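Local structure of N-acetylneuraminate epimerase (Escherichia coli, 2UVK) at residues Phe169-Asp174 against Gln178-Ala183; Val113-Asn118 against Leu222-Asn227; Ala194-Val197 against Lys202-Leu205; Phe220-Asp223 against Asn228-Trp231. The protein accelerates the conversion of the alpha-anomer of N-acetylneuraminate (sialic acid) to the beta-anomer, as a homodimeric six-bladed beta-propeller built of Kelch repeats. One frame throughout, in Å; residues are numbered along the deposited sequence.

Interaction 1: Phe169-Asp174 against Gln178-Ala183; sequences FLLSFD and QQWSYA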
loop_
_atom_site.group_PDB
_atom_site.type_symbol
_atom_site.label_atom_id
_atom_site.label_comp_id
_atom_site.label_asym_id
_atom_site.label_seq_id
_atom_site.Cartn_x
_atom_site.Cartn_y
_atom_site.Cartn_z
ATOM N N PHE B 169 0.989 8.055 3.989
ATOM C CA PHE B 169 -0.409 8.318 4.311
ATOM C C PHE B 169 -0.612 8.370 5.808
ATOM O O PHE B 169 0.111 7.740 6.569
ATOM C CB PHE B 169 -1.329 7.278 3.705
ATOM C CG PHE B 169 -1.366 7.311 2.217
ATOM C CD1 PHE B 169 -2.159 8.233 1.560
ATOM C CD2 PHE B 169 -0.610 6.430 1.463
ATOM C CE1 PHE B 169 -2.222 8.264 0.195
ATOM C CE2 PHE B 169 -0.665 6.459 0.098
ATOM C CZ PHE B 169 -1.467 7.397 -0.541
ATOM N N LEU B 170 -1.624 9.136 6.210
ATOM C CA LEU B 170 -2.070 9.189 7.595
ATOM C C LEU B 170 -3.410 8.461 7.667
ATOM O O LEU B 170 -4.350 8.797 6.941
ATOM C CB LEU B 170 -2.241 10.644 8.050
ATOM C CG LEU B 170 -2.588 10.876 9.525
ATOM C CD1 LEU B 170 -1.481 10.473 10.431
ATOM C CD2 LEU B 170 -2.936 12.362 9.744
ATOM N N LEU B 171 -3.478 7.450 8.534
ATOM C CA LEU B 171 -4.644 6.590 8.678
ATOM C C LEU B 171 -5.243 6.833 10.055
ATOM O O LEU B 171 -4.510 7.109 11.003
ATOM C CB LEU B 171 -4.213 5.114 8.578
ATOM C CG LEU B 171 -3.293 4.702 7.404
ATOM C CD1 LEU B 171 -2.927 3.199 7.564
ATOM C CD2 LEU B 171 -3.909 4.997 6.073
ATOM N N SER B 172 -6.560 6.728 10.178
ATOM C CA SER B 172 -7.170 6.776 11.507
ATOM C C SER B 172 -8.046 5.549 11.741
ATOM O O SER B 172 -8.839 5.151 10.882
ATOM C CB SER B 172 -7.959 8.082 11.730
ATOM O OG SER B 172 -9.075 8.193 10.867
ATOM N N PHE B 173 -7.846 4.951 12.907
ATOM C CA PHE B 173 -8.610 3.802 13.376
ATOM C C PHE B 173 -9.565 4.296 14.464
ATOM O O PHE B 173 -9.124 4.900 15.441
ATOM C CB PHE B 173 -7.652 2.754 13.949
ATOM C CG PHE B 173 -8.324 1.675 14.758
ATOM C CD1 PHE B 173 -8.880 0.572 14.154
ATOM C CD2 PHE B 173 -8.376 1.764 16.153
ATOM C CE1 PHE B 173 -9.490 -0.442 14.908
ATOM C CE2 PHE B 173 -8.973 0.755 16.880
ATOM C CZ PHE B 173 -9.531 -0.329 16.257
ATOM N N ASP B 174 -10.853 4.005 14.291
ATOM C CA ASP B 174 -11.885 4.411 15.268
ATOM C C ASP B 174 -12.265 3.192 16.095
ATOM O O ASP B 174 -12.844 2.255 15.564
ATOM C CB ASP B 174 -13.102 4.978 14.537
ATOM C CG ASP B 174 -14.175 5.519 15.501
ATOM O OD1 ASP B 174 -14.055 5.266 16.707
ATOM O OD2 ASP B 174 -15.110 6.198 15.035
ATOM N N GLN B 178 -14.169 0.053 14.657
ATOM C CA GLN B 178 -12.998 -0.784 14.288
ATOM C C GLN B 178 -12.569 -0.651 12.830
ATOM O O GLN B 178 -11.858 -1.533 12.310
ATOM C CB GLN B 178 -13.203 -2.256 14.646
ATOM C CG GLN B 178 -13.718 -2.393 16.067
ATOM C CD GLN B 178 -13.988 -3.814 16.516
ATOM O OE1 GLN B 178 -13.829 -4.758 15.768
ATOM N NE2 GLN B 178 -14.430 -3.960 17.781
ATOM N N GLN B 179 -12.978 0.451 12.201
ATOM C CA GLN B 179 -12.701 0.708 10.801
ATOM C C GLN B 179 -11.581 1.707 10.643
ATOM O O GLN B 179 -11.326 2.541 11.525
ATOM C CB GLN B 179 -13.940 1.250 10.088
ATOM C CG GLN B 179 -15.162 0.383 10.189
ATOM C CD GLN B 179 -14.912 -1.020 9.708
ATOM O OE1 GLN B 179 -14.660 -1.241 8.518
ATOM N NE2 GLN B 179 -14.951 -1.987 10.627
ATOM N N TRP B 180 -10.940 1.621 9.466
ATOM C CA TRP B 180 -9.812 2.481 9.070
ATOM C C TRP B 180 -10.241 3.511 8.053
ATOM O O TRP B 180 -10.944 3.192 7.107
ATOM C CB TRP B 180 -8.687 1.630 8.452
ATOM C CG TRP B 180 -8.040 0.781 9.465
ATOM C CD1 TRP B 180 -8.406 -0.479 9.850
ATOM C CD2 TRP B 180 -6.898 1.121 10.247
ATOM N NE1 TRP B 180 -7.581 -0.924 10.837
ATOM C CE2 TRP B 180 -6.658 0.045 11.129
ATOM C CE3 TRP B 180 -6.112 2.277 10.362
ATOM C CZ2 TRP B 180 -5.601 0.053 12.051
ATOM C CZ3 TRP B 180 -5.058 2.286 11.265
ATOM C CH2 TRP B 180 -4.816 1.183 12.114
ATOM N N SER B 181 -9.800 4.745 8.253
ATOM C CA SER B 181 -10.132 5.842 7.350
ATOM C C SER B 181 -8.891 6.565 6.852
ATOM O O SER B 181 -7.867 6.618 7.530
ATOM C CB SER B 181 -11.040 6.858 8.071
ATOM O OG SER B 181 -12.280 6.275 8.420
ATOM N N TYR B 182 -9.014 7.149 5.664
ATOM C CA TYR B 182 -8.032 8.102 5.191
ATOM C C TYR B 182 -8.119 9.377 6.044
ATOM O O TYR B 182 -9.208 9.975 6.160
ATOM C CB TYR B 182 -8.307 8.442 3.743
ATOM C CG TYR B 182 -7.416 9.533 3.180
ATOM C CD1 TYR B 182 -6.244 9.223 2.505
ATOM C CD2 TYR B 182 -7.747 10.888 3.326
ATOM C CE1 TYR B 182 -5.418 10.223 1.990
ATOM C CE2 TYR B 182 -6.926 11.884 2.828
ATOM C CZ TYR B 182 -5.770 11.551 2.149
ATOM O OH TYR B 182 -4.948 12.544 1.616
ATOM N N ALA B 183 -6.999 9.794 6.623
ATOM C CA ALA B 183 -6.923 10.999 7.461
ATOM C C ALA B 183 -6.042 12.100 6.878
ATOM O O ALA B 183 -6.057 13.235 7.363
ATOM C CB ALA B 183 -6.469 10.628 8.845
#
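Phe-173 and Trp-180 pair across an antiparallel hairpin that forms the two outer strands of a propeller blade. They are a non-hydrogen-bonded pair, with side chains on the same side of the sheet as Leu-171 and Tyr-182. CB of Phe-173 sits over one face of the indole, 3.6 Å from the centroid of the Trp-180 six-membered ring, a CH-pi contact almost on the ring normal. Turning CG anti to the backbone N (chi1 166°) carries the phenyl ring of Phe-173 on past the indole, and the two ring planes meet obliquely at 47°. Leu-171 CB comes instead to the indole's edge, 3.9 Å from Trp-180 CE3. The broad indole thus serves two neighbours, by face and by rim. Farther along, Phe-169 and Tyr-182 cross at about a right angle and touch edge to edge. At the hydrogen-bonded pair Ser-172/Ser-181 the other side carries small groups. On the aromatic side, Phe-169 and Phe-165 of the second subunit pack on Phe-169 and Leu-171; on the serine side, Lys-159 of the second subunit bonds Gln-179 OE1. At the turn, Gln-178 N donates to Asp-174 O, and Phe-173 CE1 lies 3.6 Å from Gln-178 CA.

Interaction 2: Val113-Asn118 against Leu222-Asn227; sequences VTFVHN and LDFTGN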
loop_
_atom_site.group_PDB
_atom_site.type_symbol
_atom_site.label_atom_id
_atom_site.label_comp_id
_atom_site.label_asym_id
_atom_site.label_seq_id
_atom_site.Cartn_x
_atom_site.Cartn_y
_atom_site.Cartn_z
ATOM N N VAL B 113 4.406 4.802 13.229
ATOM C CA VAL B 113 4.133 5.393 14.530
ATOM C C VAL B 113 2.629 5.329 14.783
ATOM O O VAL B 113 1.839 5.104 13.866
ATOM C CB VAL B 113 4.624 6.861 14.614
ATOM C CG1 VAL B 113 6.149 6.920 14.501
ATOM C CG2 VAL B 113 3.897 7.738 13.606
ATOM N N THR B 114 2.235 5.525 16.036
ATOM C CA THR B 114 0.819 5.674 16.364
ATOM C C THR B 114 0.658 6.682 17.486
ATOM O O THR B 114 1.447 6.713 18.441
ATOM C CB THR B 114 0.215 4.299 16.751
ATOM O OG1 THR B 114 0.372 3.407 15.648
ATOM C CG2 THR B 114 -1.259 4.386 17.086
ATOM N N PHE B 115 -0.333 7.559 17.311
ATOM C CA PHE B 115 -0.713 8.517 18.353
ATOM C C PHE B 115 -2.228 8.604 18.461
ATOM O O PHE B 115 -2.953 8.236 17.544
ATOM C CB PHE B 115 -0.093 9.903 18.096
ATOM C CG PHE B 115 -0.520 10.562 16.803
ATOM C CD1 PHE B 115 -1.494 11.541 16.799
ATOM C CD2 PHE B 115 0.091 10.247 15.594
ATOM C CE1 PHE B 115 -1.865 12.183 15.616
ATOM C CE2 PHE B 115 -0.287 10.882 14.419
ATOM C CZ PHE B 115 -1.277 11.846 14.436
ATOM N N VAL B 116 -2.696 9.102 19.611
ATOM C CA VAL B 116 -4.136 9.221 19.859
ATOM C C VAL B 116 -4.524 10.701 19.710
ATOM O O VAL B 116 -3.890 11.583 20.305
ATOM C CB VAL B 116 -4.523 8.685 21.275
ATOM C CG1 VAL B 116 -6.033 8.850 21.548
ATOM C CG2 VAL B 116 -4.133 7.194 21.423
ATOM N N HIS B 117 -5.531 10.944 18.881
ATOM C CA HIS B 117 -6.088 12.297 18.729
ATOM C C HIS B 117 -7.609 12.216 18.643
ATOM O O HIS B 117 -8.183 11.446 17.874
ATOM C CB HIS B 117 -5.467 12.954 17.510
ATOM C CG HIS B 117 -6.025 14.299 17.187
ATOM N ND1 HIS B 117 -5.677 15.434 17.882
ATOM C CD2 HIS B 117 -6.891 14.690 16.226
ATOM C CE1 HIS B 117 -6.323 16.469 17.371
ATOM N NE2 HIS B 117 -7.065 16.045 16.366
ATOM N N ASN B 118 -8.281 12.974 19.517
ATOM C CA ASN B 118 -9.737 12.963 19.545
ATOM C C ASN B 118 -10.363 11.566 19.479
ATOM O O ASN B 118 -11.273 11.312 18.679
ATOM C CB ASN B 118 -10.298 13.854 18.423
ATOM C CG ASN B 118 -9.905 15.335 18.573
ATOM O OD1 ASN B 118 -9.959 16.099 17.607
ATOM N ND2 ASN B 118 -9.487 15.726 19.766
ATOM N N LEU B 222 2.536 17.991 12.431
ATOM C CA LEU B 222 1.161 17.906 11.993
ATOM C C LEU B 222 0.370 18.847 12.876
ATOM O O LEU B 222 0.358 18.682 14.077
ATOM C CB LEU B 222 0.602 16.476 12.126
ATOM C CG LEU B 222 1.120 15.430 11.122
ATOM C CD1 LEU B 222 2.645 15.235 11.139
ATOM C CD2 LEU B 222 0.416 14.079 11.368
ATOM N N ASP B 223 -0.281 19.819 12.246
ATOM C CA ASP B 223 -1.042 20.855 12.931
ATOM C C ASP B 223 -2.540 20.639 12.676
ATOM O O ASP B 223 -3.038 20.870 11.574
ATOM C CB ASP B 223 -0.545 22.186 12.409
ATOM C CG ASP B 223 -1.243 23.374 13.063
ATOM O OD1 ASP B 223 -2.269 23.183 13.743
ATOM O OD2 ASP B 223 -0.748 24.508 12.875
ATOM N N PHE B 224 -3.237 20.167 13.700
ATOM C CA PHE B 224 -4.667 19.902 13.640
ATOM C C PHE B 224 -5.503 21.076 14.188
ATOM O O PHE B 224 -6.681 20.876 14.449
ATOM C CB PHE B 224 -5.023 18.679 14.502
ATOM C CG PHE B 224 -4.497 17.341 13.976
ATOM C CD1 PHE B 224 -5.313 16.532 13.215
ATOM C CD2 PHE B 224 -3.234 16.882 14.317
ATOM C CE1 PHE B 224 -4.861 15.299 12.758
ATOM C CE2 PHE B 224 -2.786 15.623 13.867
ATOM C CZ PHE B 224 -3.604 14.867 13.091
ATOM N N THR B 225 -4.909 22.256 14.364
ATOM C CA THR B 225 -5.604 23.382 15.033
ATOM C C THR B 225 -6.704 24.001 14.184
ATOM O O THR B 225 -7.641 24.609 14.718
ATOM C CB THR B 225 -4.627 24.498 15.450
ATOM O OG1 THR B 225 -3.922 24.993 14.302
ATOM C CG2 THR B 225 -3.626 24.007 16.484
ATOM N N GLY B 226 -6.604 23.856 12.871
ATOM C CA GLY B 226 -7.515 24.527 11.967
ATOM C C GLY B 226 -8.517 23.583 11.360
ATOM O O GLY B 226 -8.602 22.406 11.720
ATOM N N ASN B 227 -9.261 24.106 10.395
ATOM C CA ASN B 227 -10.274 23.337 9.704
ATOM C C ASN B 227 -9.659 22.241 8.825
ATOM O O ASN B 227 -10.313 21.255 8.508
ATOM C CB ASN B 227 -11.140 24.268 8.838
ATOM C CG ASN B 227 -11.987 25.252 9.663
ATOM O OD1 ASN B 227 -12.832 25.956 9.108
ATOM N ND2 ASN B 227 -11.762 25.308 10.977
#
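His-117 and Phe-224 form a face-to-face stack, their centroids 4.2 Å apart and their planes inclined by 30°. The side chains slide past each other in opposite directions, so that the imidazole lies over the root of the phenyl ring, with His-117 NE2 3.6 Å from Phe-224 CD1. Asn-118 CG rests on the other face of the imidazole, leaving this flat ring sandwiched. Apolar packing continues the contact: Phe-115 CE1 meets Phe-224 CE2 at 4.0 Å, and Phe-115 CZ reaches Leu-222 CD2 at 4.2 Å. Phe-115 has CG between its backbone N and carbonyl carbon (chi1 61°), which sends the ring toward Phe-224. These side chains join neighbouring blades of the propeller, the inner strand of one meeting the end of the third strand of the next and the turn after it; no backbone bond joins these two segments, and broad flat side chains suit the seam. Without the ring of Phe-224, as with an alanine here, His-117 is likely to lose its stacking partner on one face and a gap to open beside Phe-115. No hydrogen bond crosses between the segments; within 222-227, Asp-223 OD1 accepts from Thr-225 N at 2.9 Å, an Asx turn, and from Thr-225 OG1.

Interaction 3: Ala194-Val197 against Lys202-Leu205; sequences AAVV and KTWL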
loop_
_atom_site.group_PDB
_atom_site.type_symbol
_atom_site.label_atom_id
_atom_site.label_comp_id
_atom_site.label_asym_id
_atom_site.label_seq_id
_atom_site.Cartn_x
_atom_site.Cartn_y
_atom_site.Cartn_z
ATOM N N ALA B 194 10.512 6.541 12.837
ATOM C CA ALA B 194 10.445 7.894 13.395
ATOM C C ALA B 194 9.954 7.777 14.847
ATOM O O ALA B 194 9.343 6.755 15.238
ATOM C CB ALA B 194 9.521 8.787 12.582
ATOM N N ALA B 195 10.271 8.792 15.640
ATOM C CA ALA B 195 9.743 8.930 16.982
ATOM C C ALA B 195 8.572 9.890 16.899
ATOM O O ALA B 195 8.659 10.905 16.196
ATOM C CB ALA B 195 10.801 9.445 17.923
ATOM N N VAL B 196 7.481 9.577 17.574
ATOM C CA VAL B 196 6.289 10.458 17.595
ATOM C C VAL B 196 6.054 11.065 18.972
ATOM O O VAL B 196 6.267 10.418 19.990
ATOM C CB VAL B 196 5.026 9.714 17.114
ATOM C CG1 VAL B 196 4.705 8.524 17.998
ATOM C CG2 VAL B 196 3.796 10.648 17.018
ATOM N N VAL B 197 5.631 12.338 18.984
ATOM C CA VAL B 197 5.104 12.967 20.192
ATOM C C VAL B 197 3.819 13.704 19.823
ATOM O O VAL B 197 3.766 14.334 18.778
ATOM C CB VAL B 197 6.100 13.963 20.849
ATOM C CG1 VAL B 197 5.462 14.609 22.105
ATOM C CG2 VAL B 197 7.386 13.293 21.231
ATOM N N LYS B 202 -1.277 19.227 18.205
ATOM C CA LYS B 202 0.010 19.097 17.504
ATOM C C LYS B 202 0.600 17.702 17.668
ATOM O O LYS B 202 0.539 17.139 18.748
ATOM C CB LYS B 202 1.029 20.081 18.041
ATOM C CG LYS B 202 0.618 21.551 17.896
ATOM C CD LYS B 202 0.402 21.978 16.459
ATOM C CE LYS B 202 0.105 23.481 16.364
ATOM N NZ LYS B 202 1.278 24.283 16.779
ATOM N N THR B 203 1.150 17.170 16.578
ATOM C CA THR B 203 1.952 15.941 16.635
ATOM C C THR B 203 3.246 16.171 15.852
ATOM O O THR B 203 3.249 16.816 14.806
ATOM C CB THR B 203 1.173 14.806 16.023
ATOM O OG1 THR B 203 0.006 14.570 16.821
ATOM C CG2 THR B 203 2.054 13.519 15.915
ATOM N N TRP B 204 4.338 15.618 16.373
ATOM C CA TRP B 204 5.656 15.722 15.778
ATOM C C TRP B 204 6.186 14.332 15.414
ATOM O O TRP B 204 6.005 13.406 16.191
ATOM C CB TRP B 204 6.606 16.399 16.761
ATOM C CG TRP B 204 6.177 17.790 17.125
ATOM C CD1 TRP B 204 6.500 18.919 16.455
ATOM C CD2 TRP B 204 5.365 18.193 18.248
ATOM N NE1 TRP B 204 5.931 20.003 17.070
ATOM C CE2 TRP B 204 5.222 19.594 18.165
ATOM C CE3 TRP B 204 4.726 17.518 19.289
ATOM C CZ2 TRP B 204 4.488 20.329 19.105
ATOM C CZ3 TRP B 204 3.998 18.253 20.223
ATOM C CH2 TRP B 204 3.883 19.647 20.113
ATOM N N LEU B 205 6.803 14.224 14.233
ATOM C CA LEU B 205 7.418 12.987 13.684
ATOM C C LEU B 205 8.892 13.276 13.501
ATOM O O LEU B 205 9.266 14.101 12.666
ATOM C CB LEU B 205 6.788 12.615 12.345
ATOM C CG LEU B 205 5.266 12.489 12.285
ATOM C CD1 LEU B 205 4.813 12.203 10.841
ATOM C CD2 LEU B 205 4.777 11.403 13.218
#
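Val-197 approaches the benzo side of the Trp-204 indole across the hairpin: its CG1 lies 4.1 Å from Trp-204 CE3, and its carbonyl oxygen comes obliquely to the same carbon. Over one face of the indole lies Lys-202 CB, from its own strand, 3.5 Å above the plane and offset toward the rim. With CG anti to the carbonyl carbon (chi1 -61°), the indole swings back along its strand past the Val-197 carbonyl. Val-197 and Trp-204 are a hydrogen-bonded antiparallel pair whose backbones bind each other twice, Val-197 N to Trp-204 O at 3.0 Å and Trp-204 N to Val-197 O at 2.8 Å. This is the inner hairpin, first and second strands, of a beta-propeller blade; the side chain of Ala-195 is about 12 Å from that of Glu-209, the predicted proton acceptor. On the other side of the sheet Val-196 CG2 stands anti to the backbone N, which brings it to Thr-203 CG2 at 3.5 Å and to Leu-205 CD2 at 4.0 Å. Thr-203 thus turns its methyl into the packing, while its OG1 bonds Asn-198 ND2. Beta-branched residues favour such extended strands and pack between blades, Val-196 on Phe-115 of the preceding one and Val-197 on Ile-250 of the following one. The buried indole N-H is satisfied by Glu-221 OE2, a bond that may partly offset the cost of burying the carboxylate and anchors an otherwise apolar ring.

Interaction 4: Phe220-Asp223 against Asn228-Trp231; sequences FELD and NLKW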
loop_
_atom_site.group_PDB
_atom_site.type_symbol
_atom_site.label_atom_id
_atom_site.label_comp_id
_atom_site.label_asym_id
_atom_site.label_seq_id
_atom_site.Cartn_x
_atom_site.Cartn_y
_atom_site.Cartn_z
ATOM N N PHE B 220 8.862 16.648 11.287
ATOM C CA PHE B 220 7.605 17.115 10.736
ATOM C C PHE B 220 6.605 17.411 11.832
ATOM O O PHE B 220 6.512 16.690 12.810
ATOM C CB PHE B 220 7.021 16.081 9.790
ATOM C CG PHE B 220 7.953 15.677 8.689
ATOM C CD1 PHE B 220 8.142 16.499 7.594
ATOM C CD2 PHE B 220 8.629 14.457 8.734
ATOM C CE1 PHE B 220 8.983 16.143 6.597
ATOM C CE2 PHE B 220 9.472 14.078 7.710
ATOM C CZ PHE B 220 9.649 14.922 6.633
ATOM N N GLU B 221 5.829 18.477 11.642
ATOM C CA GLU B 221 4.772 18.834 12.531
ATOM C C GLU B 221 3.449 18.697 11.804
ATOM O O GLU B 221 3.244 19.250 10.703
ATOM C CB GLU B 221 4.976 20.289 12.967
ATOM C CG GLU B 221 4.013 20.782 13.979
ATOM C CD GLU B 221 4.313 22.215 14.276
ATOM O OE1 GLU B 221 3.871 23.061 13.453
ATOM O OE2 GLU B 221 5.065 22.449 15.259
ATOM N N LEU B 222 2.536 17.991 12.431
ATOM C CA LEU B 222 1.161 17.906 11.993
ATOM C C LEU B 222 0.370 18.847 12.876
ATOM O O LEU B 222 0.358 18.682 14.077
ATOM C CB LEU B 222 0.602 16.476 12.126
ATOM C CG LEU B 222 1.120 15.430 11.122
ATOM C CD1 LEU B 222 2.645 15.235 11.139
ATOM C CD2 LEU B 222 0.416 14.079 11.368
ATOM N N ASP B 223 -0.281 19.819 12.246
ATOM C CA ASP B 223 -1.042 20.855 12.931
ATOM C C ASP B 223 -2.540 20.639 12.676
ATOM O O ASP B 223 -3.038 20.870 11.574
ATOM C CB ASP B 223 -0.545 22.186 12.409
ATOM C CG ASP B 223 -1.243 23.374 13.063
ATOM O OD1 ASP B 223 -2.269 23.183 13.743
ATOM O OD2 ASP B 223 -0.748 24.508 12.875
ATOM N N ASN B 228 -8.409 22.442 8.420
ATOM C CA ASN B 228 -7.700 21.534 7.533
ATOM C C ASN B 228 -6.353 21.164 8.154
ATOM O O ASN B 228 -5.623 22.036 8.606
ATOM C CB ASN B 228 -7.462 22.225 6.194
ATOM C CG ASN B 228 -8.758 22.614 5.503
ATOM O OD1 ASN B 228 -9.621 21.764 5.277
ATOM N ND2 ASN B 228 -8.894 23.896 5.145
ATOM N N LEU B 229 -6.016 19.872 8.161
ATOM C CA LEU B 229 -4.719 19.427 8.652
ATOM C C LEU B 229 -3.623 20.104 7.840
ATOM O O LEU B 229 -3.702 20.187 6.609
ATOM C CB LEU B 229 -4.583 17.898 8.539
ATOM C CG LEU B 229 -3.197 17.274 8.796
ATOM C CD1 LEU B 229 -2.682 17.460 10.207
ATOM C CD2 LEU B 229 -3.254 15.781 8.466
ATOM N N LYS B 230 -2.629 20.612 8.547
ATOM C CA LYS B 230 -1.492 21.269 7.942
ATOM C C LYS B 230 -0.209 20.565 8.364
ATOM O O LYS B 230 -0.033 20.240 9.528
ATOM C CB LYS B 230 -1.465 22.739 8.380
ATOM C CG LYS B 230 -0.292 23.536 7.853
ATOM C CD LYS B 230 -0.460 23.841 6.385
ATOM C CE LYS B 230 0.768 24.523 5.835
ATOM N NZ LYS B 230 0.664 24.705 4.357
ATOM N N TRP B 231 0.673 20.353 7.392
ATOM C CA TRP B 231 1.977 19.710 7.592
ATOM C C TRP B 231 3.096 20.730 7.406
ATOM O O TRP B 231 3.083 21.488 6.416
ATOM C CB TRP B 231 2.183 18.614 6.551
ATOM C CG TRP B 231 1.210 17.507 6.587
ATOM C CD1 TRP B 231 -0.081 17.551 6.203
ATOM C CD2 TRP B 231 1.463 16.151 7.002
ATOM N NE1 TRP B 231 -0.678 16.312 6.358
ATOM C CE2 TRP B 231 0.252 15.440 6.865
ATOM C CE3 TRP B 231 2.595 15.477 7.486
ATOM C CZ2 TRP B 231 0.140 14.068 7.161
ATOM C CZ3 TRP B 231 2.475 14.090 7.791
ATOM C CH2 TRP B 231 1.250 13.422 7.645
HETATM O O HOH W 1 -4.690 22.931 10.950
#
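Leu-222 lies against one face of the Trp-231 indole, the two side chains running side by side in the same direction. Leu-222 CG sits 3.9 Å from the centroid of the six-membered ring, 12° off its normal, a CH-pi contact; CD1 of Leu-222 approaches still nearer, 3.5 Å from Trp-231 CZ3. With CG beside the backbone N (chi1 -62°), Trp-231 lays its ring beneath the leucine, a branched chain well shaped to cover a flat surface. Leu-229 CD1 adds a second apolar neighbour, 3.9 Å from Leu-222 CB. Were Trp-231 exchanged for a serine, Leu-222 would probably lose this platform and be left with a gap beside it. Backbone bonds set the register: Asp-223 N gives to Lys-230 O at 2.8 Å, and Lys-230 N returns one to Asp-223 O at 3.1 Å. Nearer the turn, a water donates to both Asp-223 O and Asn-228 O, bridging strand end and turn. Lys-230 leads its amine away from 220-223, as suits an exposed position. Farther out, Pro-187 and Trp-188 pack on Trp-231, and Leu-170 of the preceding blade rests on Leu-222 and Leu-229. Such a hairpin of third and outermost strands is typical of the rim of a four-stranded propeller blade.

Interactions 3 and 4 build a single blade, its inner and outer hairpins, and the probable backbone bond from Leu-222 N to Thr-203 O (2.7 Å) couples them. Interaction 1 is the outer hairpin of the preceding blade, while interaction 2 crosses the seam between the two by side chains alone. Depth changes the chemistry: interaction 3, its centre about 10 Å from the chain centre, is buried and made of small beta-branched groups round one tryptophan, whereas interactions 1 and 4, at about 18 and 20 Å, use more aromatic side chains (interaction 1) or pair one indole with leucines (interaction 4) and reach the dimer partner or solvent. Leu-170 ties interaction 1 to interaction 2, touching Phe-115 and Phe-224.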